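Local coordinates for transglutaminase-like enzymes, putative cysteine protease (Cytophaga hutchinsonii, PDB 3ISR), which probably acts as a cysteine protease or related hydrolase of the transglutaminase-like superfamily, its natural substrate not established, at residues L147-W152 against A190-L195; V70-K73 against T79-M82; H215-A220 against N238-I243. All blocks are in the same frame, centred on the assembly; numbering follows the deposited sequence.

Contact 1 (L147-W152 against A190-L195); sequences LAITDW and ALCRAL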
loop_
_atom_site.group_PDB
_atom_site.type_symbol
_atom_site.label_atom_id
_atom_site.label_comp_id
_atom_site.label_asym_id
_atom_site.label_seq_id
_atom_site.Cartn_x
_atom_site.Cartn_y
_atom_site.Cartn_z
ATOM N N LEU B 147 -12.447 13.020 21.480
ATOM C CA LEU B 147 -12.327 14.415 21.168
ATOM C C LEU B 147 -10.891 14.754 20.762
ATOM O O LEU B 147 -10.686 15.530 19.821
ATOM C CB LEU B 147 -12.789 15.272 22.354
ATOM C CG LEU B 147 -12.857 16.763 22.060
ATOM C CD1 LEU B 147 -13.902 17.053 20.986
ATOM C CD2 LEU B 147 -13.145 17.547 23.366
ATOM N N ALA B 148 -9.908 14.155 21.439
ATOM C CA ALA B 148 -8.509 14.364 21.071
ATOM C C ALA B 148 -8.198 13.822 19.673
ATOM O O ALA B 148 -7.374 14.403 18.940
ATOM C CB ALA B 148 -7.575 13.732 22.086
ATOM N N ILE B 149 -8.831 12.701 19.329
ATOM C CA ILE B 149 -8.690 12.128 17.993
ATOM C C ILE B 149 -9.204 13.135 16.970
ATOM O O ILE B 149 -8.527 13.435 15.975
ATOM C CB ILE B 149 -9.448 10.774 17.867
ATOM C CG1 ILE B 149 -8.659 9.680 18.591
ATOM C CG2 ILE B 149 -9.671 10.378 16.359
ATOM C CD1 ILE B 149 -9.434 8.382 18.780
ATOM N N THR B 150 -10.381 13.685 17.259
ATOM C CA THR B 150 -11.088 14.588 16.366
ATOM C C THR B 150 -10.277 15.861 16.187
ATOM O O THR B 150 -10.137 16.373 15.065
ATOM C CB THR B 150 -12.502 14.879 16.937
ATOM O OG1 THR B 150 -13.222 13.639 17.026
ATOM C CG2 THR B 150 -13.270 15.816 16.040
ATOM N N ASP B 151 -9.727 16.366 17.287
ATOM C CA ASP B 151 -8.917 17.575 17.228
ATOM C C ASP B 151 -7.580 17.313 16.512
ATOM O O ASP B 151 -7.128 18.142 15.709
ATOM C CB ASP B 151 -8.702 18.171 18.631
ATOM C CG ASP B 151 -9.990 18.775 19.227
ATOM O OD1 ASP B 151 -10.980 18.999 18.471
ATOM O OD2 ASP B 151 -10.012 19.029 20.463
ATOM N N TRP B 152 -6.954 16.167 16.782
ATOM C CA TRP B 152 -5.718 15.821 16.074
ATOM C C TRP B 152 -5.948 15.817 14.549
ATOM O O TRP B 152 -5.169 16.388 13.810
ATOM C CB TRP B 152 -5.139 14.474 16.543
ATOM C CG TRP B 152 -3.799 14.201 15.925
ATOM C CD1 TRP B 152 -2.577 14.533 16.428
ATOM C CD2 TRP B 152 -3.556 13.585 14.646
ATOM N NE1 TRP B 152 -1.585 14.144 15.555
ATOM C CE2 TRP B 152 -2.161 13.573 14.448
ATOM C CE3 TRP B 152 -4.389 13.046 13.653
ATOM C CZ2 TRP B 152 -1.570 13.023 13.299
ATOM C CZ3 TRP B 152 -3.803 12.506 12.502
ATOM C CH2 TRP B 152 -2.405 12.509 12.334
ATOM N N ALA B 190 -11.437 4.871 12.226
ATOM C CA ALA B 190 -10.341 3.909 12.328
ATOM C C ALA B 190 -9.574 4.081 13.619
ATOM O O ALA B 190 -9.241 3.105 14.265
ATOM C CB ALA B 190 -9.384 4.020 11.127
ATOM N N LEU B 191 -9.266 5.325 13.972
ATOM C CA LEU B 191 -8.506 5.585 15.195
ATOM C C LEU B 191 -9.286 5.227 16.449
ATOM O O LEU B 191 -8.714 4.692 17.394
ATOM C CB LEU B 191 -8.001 7.039 15.216
ATOM C CG LEU B 191 -6.943 7.387 14.150
ATOM C CD1 LEU B 191 -6.779 8.904 14.040
ATOM C CD2 LEU B 191 -5.574 6.716 14.440
ATOM N N CYS B 192 -10.599 5.480 16.456
ATOM C CA CYS B 192 -11.442 5.026 17.583
ATOM C C CYS B 192 -11.423 3.516 17.736
ATOM O O CYS B 192 -11.188 2.997 18.823
ATOM C CB CYS B 192 -12.889 5.427 17.386
ATOM S SG CYS B 192 -13.221 7.146 17.709
ATOM N N ARG B 193 -11.708 2.802 16.647
ATOM C CA ARG B 193 -11.718 1.346 16.727
ATOM C C ARG B 193 -10.358 0.795 17.138
ATOM O O ARG B 193 -10.278 -0.231 17.825
ATOM C CB ARG B 193 -12.124 0.726 15.392
ATOM C CG ARG B 193 -13.556 1.022 15.008
ATOM C CD ARG B 193 -13.953 0.221 13.764
ATOM N NE ARG B 193 -15.276 0.659 13.306
ATOM C CZ ARG B 193 -15.649 0.698 12.038
ATOM N NH1 ARG B 193 -14.804 0.275 11.084
ATOM N NH2 ARG B 193 -16.857 1.170 11.726
ATOM N N ALA B 194 -9.292 1.462 16.709
ATOM C CA ALA B 194 -7.931 1.004 17.038
ATOM C C ALA B 194 -7.718 1.022 18.548
ATOM O O ALA B 194 -6.897 0.261 19.087
ATOM C CB ALA B 194 -6.909 1.893 16.327
ATOM N N LEU B 195 -8.463 1.895 19.227
ATOM C CA LEU B 195 -8.428 2.033 20.696
ATOM C C LEU B 195 -9.577 1.312 21.407
ATOM O O LEU B 195 -9.864 1.591 22.580
ATOM C CB LEU B 195 -8.426 3.523 21.098
ATOM C CG LEU B 195 -7.227 4.345 20.606
ATOM C CD1 LEU B 195 -7.532 5.845 20.651
ATOM C CD2 LEU B 195 -5.953 3.999 21.382
#
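Ile149 on helix 142-156 drives its side chain against the C-terminal end of helix 181-194 and the residue after it, where Leu191, Cys192 and Leu195 receive it. From CB the two branches part company. CG2 is placed anti to the backbone N and settles on Leu191, 3.9 Å from its CB and 4.0 Å from its CD1, the two side chains crossing obliquely. The other branch leaves through CG1, which stands anti to the carbonyl carbon (chi1 -75°), and runs on nearly fully extended, so that CD1 reaches a patch made by three residues. There it lies beside Leu191 CB, 3.9 Å from Cys192 N and 4.1 Å from Cys192 SG, and it meets Leu195 tip to tip, with 3.7 Å between Ile149 CD1 and Leu195 CD1. This is helix-helix packing inside the transglutaminase-like fold; the contact lies near the far end of helix 181-194, whose first residue, Cys181, touches His215. An alanine in place of Ile149 would remove both branches, and would probably open a gap beside Leu191 and leave the end of Leu195 freer to move. No hydrogen bond joins the two segments. On one flank helix 129-136 closes over the pair, Phe136 touching Ile149 and Leu131 touching Leu191.

Contact 2 (V70-K73 against T79-M82); sequences VRLK and TFSM
Leu72 and Phe80 lean across the interior toward each other from two different sheets, and their side chains meet at an angle rather than end to end. The leucine presents both methyls to the far end of the ring: Leu72 CD1 is 4.1 Å from Phe80 CZ, and Leu72 CD2 is 4.2 Å from Phe80 CE1. In both residues CB points toward the other segment; from there CG turns into the crowded position between backbone N and carbonyl carbon (chi1 59° for Leu72, 73° for Phe80). Beside them a looser pair forms. Met82, modelled as selenomethionine, is extended as far as SE, with only CE turned aside, and its SE comes 4.5 Å from Val70 CG2.

Strands 69-74 and 78-96 follow each other closely in the chain, yet no hydrogen bond joins these segments, and even the nearest CA atoms, those of Leu72 and Met82, are 10.7 Å apart. The connection is therefore a beta-arch rather than a hairpin, its two arms facing each other through side chains within the N-terminal domain. Phe30 meets Phe80 edge-to-face and the ring of Tyr22 also meets it, the two planes at about 25°, while Phe32 touches both Val70 and Met82. Arg71 NE makes a salt bridge with Glu58 OE1, and its NH2 a hydrogen bond with Leu109 O of the second subunit. Strand 69-74 lies between 58-60 and 28-32 in a four-stranded antiparallel sheet, whereas strand 78-96 pairs with 12-24 and 43-52 in the six-stranded one.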
loop_
_atom_site.group_PDB
_atom_site.type_symbol
_atom_site.label_atom_id
_atom_site.label_comp_id
_atom_site.label_asym_id
_atom_site.label_seq_id
_atom_site.Cartn_x
_atom_site.Cartn_y
_atom_site.Cartn_z
ATOM N N VAL B 70 -32.495 3.618 -2.800
ATOM C CA VAL B 70 -33.411 3.541 -3.939
ATOM C C VAL B 70 -32.628 3.106 -5.157
ATOM O O VAL B 70 -31.500 3.556 -5.371
ATOM C CB VAL B 70 -34.167 4.883 -4.241
ATOM C CG1 VAL B 70 -35.152 5.226 -3.116
ATOM C CG2 VAL B 70 -33.194 6.014 -4.462
ATOM N N ARG B 71 -33.217 2.236 -5.961
ATOM C CA ARG B 71 -32.505 1.751 -7.128
ATOM C C ARG B 71 -33.326 1.817 -8.400
ATOM O O ARG B 71 -34.554 1.666 -8.377
ATOM C CB ARG B 71 -31.963 0.338 -6.907
ATOM C CG ARG B 71 -32.998 -0.658 -6.485
ATOM C CD ARG B 71 -32.410 -2.077 -6.393
ATOM N NE ARG B 71 -33.352 -2.940 -5.698
ATOM C CZ ARG B 71 -33.080 -4.168 -5.270
ATOM N NH1 ARG B 71 -34.017 -4.863 -4.645
ATOM N NH2 ARG B 71 -31.876 -4.701 -5.475
ATOM N N LEU B 72 -32.616 2.041 -9.500
ATOM C CA LEU B 72 -33.203 2.140 -10.826
ATOM C C LEU B 72 -32.166 1.708 -11.835
ATOM O O LEU B 72 -30.966 1.694 -11.530
ATOM C CB LEU B 72 -33.634 3.588 -11.121
ATOM C CG LEU B 72 -32.606 4.725 -11.101
ATOM C CD1 LEU B 72 -31.741 4.734 -12.357
ATOM C CD2 LEU B 72 -33.370 6.056 -10.995
ATOM N N LYS B 73 -32.620 1.349 -13.032
ATOM C CA LYS B 73 -31.700 1.060 -14.121
ATOM C C LYS B 73 -31.908 2.063 -15.257
ATOM O O LYS B 73 -33.021 2.548 -15.467
ATOM C CB LYS B 73 -31.821 -0.400 -14.594
ATOM C CG LYS B 73 -33.200 -0.826 -15.094
ATOM C CD LYS B 73 -33.244 -2.324 -15.427
ATOM C CE LYS B 73 -34.264 -2.585 -16.543
ATOM N NZ LYS B 73 -34.722 -4.009 -16.625
ATOM N N THR B 79 -29.551 10.423 -20.592
ATOM C CA THR B 79 -29.301 11.174 -19.370
ATOM C C THR B 79 -30.555 11.123 -18.520
ATOM O O THR B 79 -31.648 10.928 -19.048
ATOM C CB THR B 79 -28.911 12.636 -19.667
ATOM O OG1 THR B 79 -30.030 13.314 -20.247
ATOM C CG2 THR B 79 -27.727 12.687 -20.635
ATOM N N PHE B 80 -30.400 11.272 -17.208
ATOM C CA PHE B 80 -31.565 11.433 -16.325
ATOM C C PHE B 80 -31.194 12.312 -15.139
ATOM O O PHE B 80 -30.021 12.457 -14.828
ATOM C CB PHE B 80 -32.113 10.079 -15.847
ATOM C CG PHE B 80 -31.238 9.397 -14.814
ATOM C CD1 PHE B 80 -31.499 9.546 -13.452
ATOM C CD2 PHE B 80 -30.157 8.615 -15.208
ATOM C CE1 PHE B 80 -30.705 8.921 -12.490
ATOM C CE2 PHE B 80 -29.336 7.995 -14.249
ATOM C CZ PHE B 80 -29.619 8.151 -12.888
ATOM N N SER B 81 -32.201 12.908 -14.509
ATOM C CA SER B 81 -32.027 13.691 -13.282
ATOM C C SER B 81 -32.928 13.138 -12.194
ATOM O O SER B 81 -34.013 12.621 -12.473
ATOM C CB SER B 81 -32.384 15.160 -13.507
ATOM O OG SER B 81 -31.545 15.720 -14.492
HETATM N N MSE B 82 -32.468 13.242 -10.954
HETATM C CA MSE B 82 -33.249 12.812 -9.814
HETATM C C MSE B 82 -33.257 13.942 -8.815
HETATM O O MSE B 82 -32.204 14.492 -8.495
HETATM C CB MSE B 82 -32.621 11.572 -9.175
HETATM C CG MSE B 82 -33.447 11.039 -8.023
HETATM SE SE MSE B 82 -32.619 9.460 -7.248
HETATM C CE MSE B 82 -31.001 10.328 -6.524
#

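Contact 3 (H215-A220 against N238-I243); sequences HACFEA and NGLVKI
The four-stranded antiparallel sheet of the transglutaminase-like fold holds this contact, at the strand that opens with His215. Together with Cys181, which touches it at the start of helix 181-194, and Asp230, whose OD2 hydrogen-bonds His215 NE2, this histidine forms an arrangement consistent with the Cys-His-Asp catalytic triad of the superfamily. Strands 215-222 and 240-246 are not direct neighbours: strand 199-206 runs between them and pairs with both, so the two segments reach each other over its face by side chains alone.

Leu240 carries the apolar part. Its CB points toward strand 215-222, CG stands anti to the carbonyl carbon (chi1 -67°) and the chain carries on extended to CD1, while the two methyls fork onto His215 and Cys217, two residues apart. Leu240 CD2 lies 4.1 Å from His215 CD2, the methyl approaching the ring at a slant. Leu240 CD1 rests 4.1 Å from Cys217 SG. Ile228, on strand 225-229, touches both Cys217 and Leu240, extending the same apolar patch. Leu240 is thus a second-shell neighbour of the probable triad histidine, touching its CD2 while NE2 holds Asp230.

Farther along, the contact turns polar. Glu219 and Lys242 both touch Phe202 of the intervening strand, but their charged ends do not meet: Glu219 OE2 and Lys242 NZ are 4.6 Å apart. The carboxylate's other oxygen, OE1, makes a salt bridge with Arg200. One water spans the remaining gap, donating to Glu219 OE2 at 2.6 Å and accepting from Lys242 NZ at 2.7 Å.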
loop_
_atom_site.group_PDB
_atom_site.type_symbol
_atom_site.label_atom_id
_atom_site.label_comp_id
_atom_site.label_asym_id
_atom_site.label_seq_id
_atom_site.Cartn_x
_atom_site.Cartn_y
_atom_site.Cartn_z
ATOM N N HIS B 215 -22.776 15.578 3.591
ATOM C CA HIS B 215 -21.731 15.677 4.576
ATOM C C HIS B 215 -21.517 14.317 5.198
ATOM O O HIS B 215 -22.446 13.519 5.259
ATOM C CB HIS B 215 -22.096 16.703 5.650
ATOM C CG HIS B 215 -20.931 17.119 6.488
ATOM N ND1 HIS B 215 -19.786 17.655 5.945
ATOM C CD2 HIS B 215 -20.730 17.071 7.822
ATOM C CE1 HIS B 215 -18.929 17.929 6.910
ATOM N NE2 HIS B 215 -19.476 17.581 8.061
ATOM N N ALA B 216 -20.296 14.055 5.631
ATOM C CA ALA B 216 -19.979 12.807 6.330
ATOM C C ALA B 216 -19.196 13.093 7.599
ATOM O O ALA B 216 -18.288 13.914 7.588
ATOM C CB ALA B 216 -19.173 11.855 5.396
ATOM N N CYS B 217 -19.552 12.414 8.692
ATOM C CA CYS B 217 -18.762 12.453 9.899
ATOM C C CYS B 217 -18.884 11.115 10.619
ATOM O O CYS B 217 -19.119 10.081 9.984
ATOM C CB CYS B 217 -19.120 13.647 10.773
ATOM S SG CYS B 217 -20.863 13.791 11.110
ATOM N N PHE B 218 -18.670 11.101 11.925
ATOM C CA PHE B 218 -18.708 9.818 12.612
ATOM C C PHE B 218 -19.315 9.915 14.002
ATOM O O PHE B 218 -19.452 11.021 14.553
ATOM C CB PHE B 218 -17.313 9.159 12.630
ATOM C CG PHE B 218 -16.329 9.774 13.602
ATOM C CD1 PHE B 218 -16.111 9.196 14.852
ATOM C CD2 PHE B 218 -15.572 10.882 13.243
ATOM C CE1 PHE B 218 -15.181 9.768 15.748
ATOM C CE2 PHE B 218 -14.669 11.448 14.110
ATOM C CZ PHE B 218 -14.451 10.889 15.352
ATOM N N GLU B 219 -19.690 8.762 14.556
ATOM C CA GLU B 219 -20.233 8.697 15.900
ATOM C C GLU B 219 -19.481 7.625 16.648
ATOM O O GLU B 219 -19.101 6.623 16.061
ATOM C CB GLU B 219 -21.728 8.369 15.871
ATOM C CG GLU B 219 -22.595 9.463 15.193
ATOM C CD GLU B 219 -24.043 9.022 15.018
ATOM O OE1 GLU B 219 -24.264 7.900 14.517
ATOM O OE2 GLU B 219 -24.969 9.791 15.374
ATOM N N ALA B 220 -19.184 7.888 17.912
ATOM C CA ALA B 220 -18.523 6.910 18.766
ATOM C C ALA B 220 -19.493 6.502 19.853
ATOM O O ALA B 220 -20.259 7.333 20.348
ATOM C CB ALA B 220 -17.259 7.500 19.390
ATOM N N ASN B 238 -25.577 20.374 15.539
ATOM C CA ASN B 238 -27.024 20.301 15.662
ATOM C C ASN B 238 -27.756 20.686 14.386
ATOM O O ASN B 238 -28.990 20.693 14.364
ATOM C CB ASN B 238 -27.540 21.138 16.857
ATOM C CG ASN B 238 -27.135 22.613 16.788
ATOM O OD1 ASN B 238 -26.187 22.997 16.100
ATOM N ND2 ASN B 238 -27.824 23.431 17.556
ATOM N N GLY B 239 -27.003 21.021 13.339
ATOM C CA GLY B 239 -27.592 21.307 12.027
ATOM C C GLY B 239 -27.667 20.122 11.067
ATOM O O GLY B 239 -28.009 20.295 9.900
ATOM N N LEU B 240 -27.372 18.916 11.562
ATOM C CA LEU B 240 -27.346 17.715 10.717
ATOM C C LEU B 240 -28.668 16.977 10.617
ATOM O O LEU B 240 -29.358 16.761 11.613
ATOM C CB LEU B 240 -26.273 16.737 11.207
ATOM C CG LEU B 240 -24.828 17.205 11.059
ATOM C CD1 LEU B 240 -23.901 16.358 11.962
ATOM C CD2 LEU B 240 -24.369 17.130 9.607
ATOM N N VAL B 241 -29.010 16.580 9.402
ATOM C CA VAL B 241 -30.160 15.716 9.174
ATOM C C VAL B 241 -29.637 14.395 8.642
ATOM O O VAL B 241 -28.977 14.365 7.591
ATOM C CB VAL B 241 -31.150 16.363 8.191
ATOM C CG1 VAL B 241 -32.291 15.415 7.876
ATOM C CG2 VAL B 241 -31.679 17.678 8.785
ATOM N N LYS B 242 -29.934 13.311 9.358
ATOM C CA LYS B 242 -29.320 12.017 9.089
ATOM C C LYS B 242 -29.856 11.348 7.842
ATOM O O LYS B 242 -31.065 11.212 7.660
ATOM C CB LYS B 242 -29.522 11.055 10.268
ATOM C CG LYS B 242 -28.822 9.696 10.055
ATOM C CD LYS B 242 -29.206 8.686 11.145
ATOM C CE LYS B 242 -28.541 9.015 12.474
ATOM N NZ LYS B 242 -28.867 8.044 13.580
ATOM N N ILE B 243 -28.937 10.885 7.015
ATOM C CA ILE B 243 -29.276 10.041 5.889
ATOM C C ILE B 243 -28.990 8.598 6.241
ATOM O O ILE B 243 -29.895 7.758 6.188
ATOM C CB ILE B 243 -28.492 10.451 4.630
ATOM C CG1 ILE B 243 -29.017 11.792 4.136
ATOM C CG2 ILE B 243 -28.602 9.377 3.523
ATOM C CD1 ILE B 243 -28.024 12.508 3.216
HETATM O O HOH W 1 -27.362 8.803 15.661
#

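Overall arrangement
Contacts 1 and 3 adjoin, their centres about 17 Å apart, and Phe218 packs between them: its CZ lies 3.4 Å from Thr150 OG1 and its CE1 3.8 Å from Cys192 SG. The helix pair of contact 1 thus backs onto the sheet of contact 3, and helix 181-194 runs from the probable active site at Cys181 and His215 to the packing at Leu191 and Cys192. Contact 2 belongs to the N-terminal domain. Its centre is about 37 Å from that of contact 1, on the opposite side of the chain's centre, and about 25 Å from that of contact 3, whose nearest atoms remain about 9 Å away.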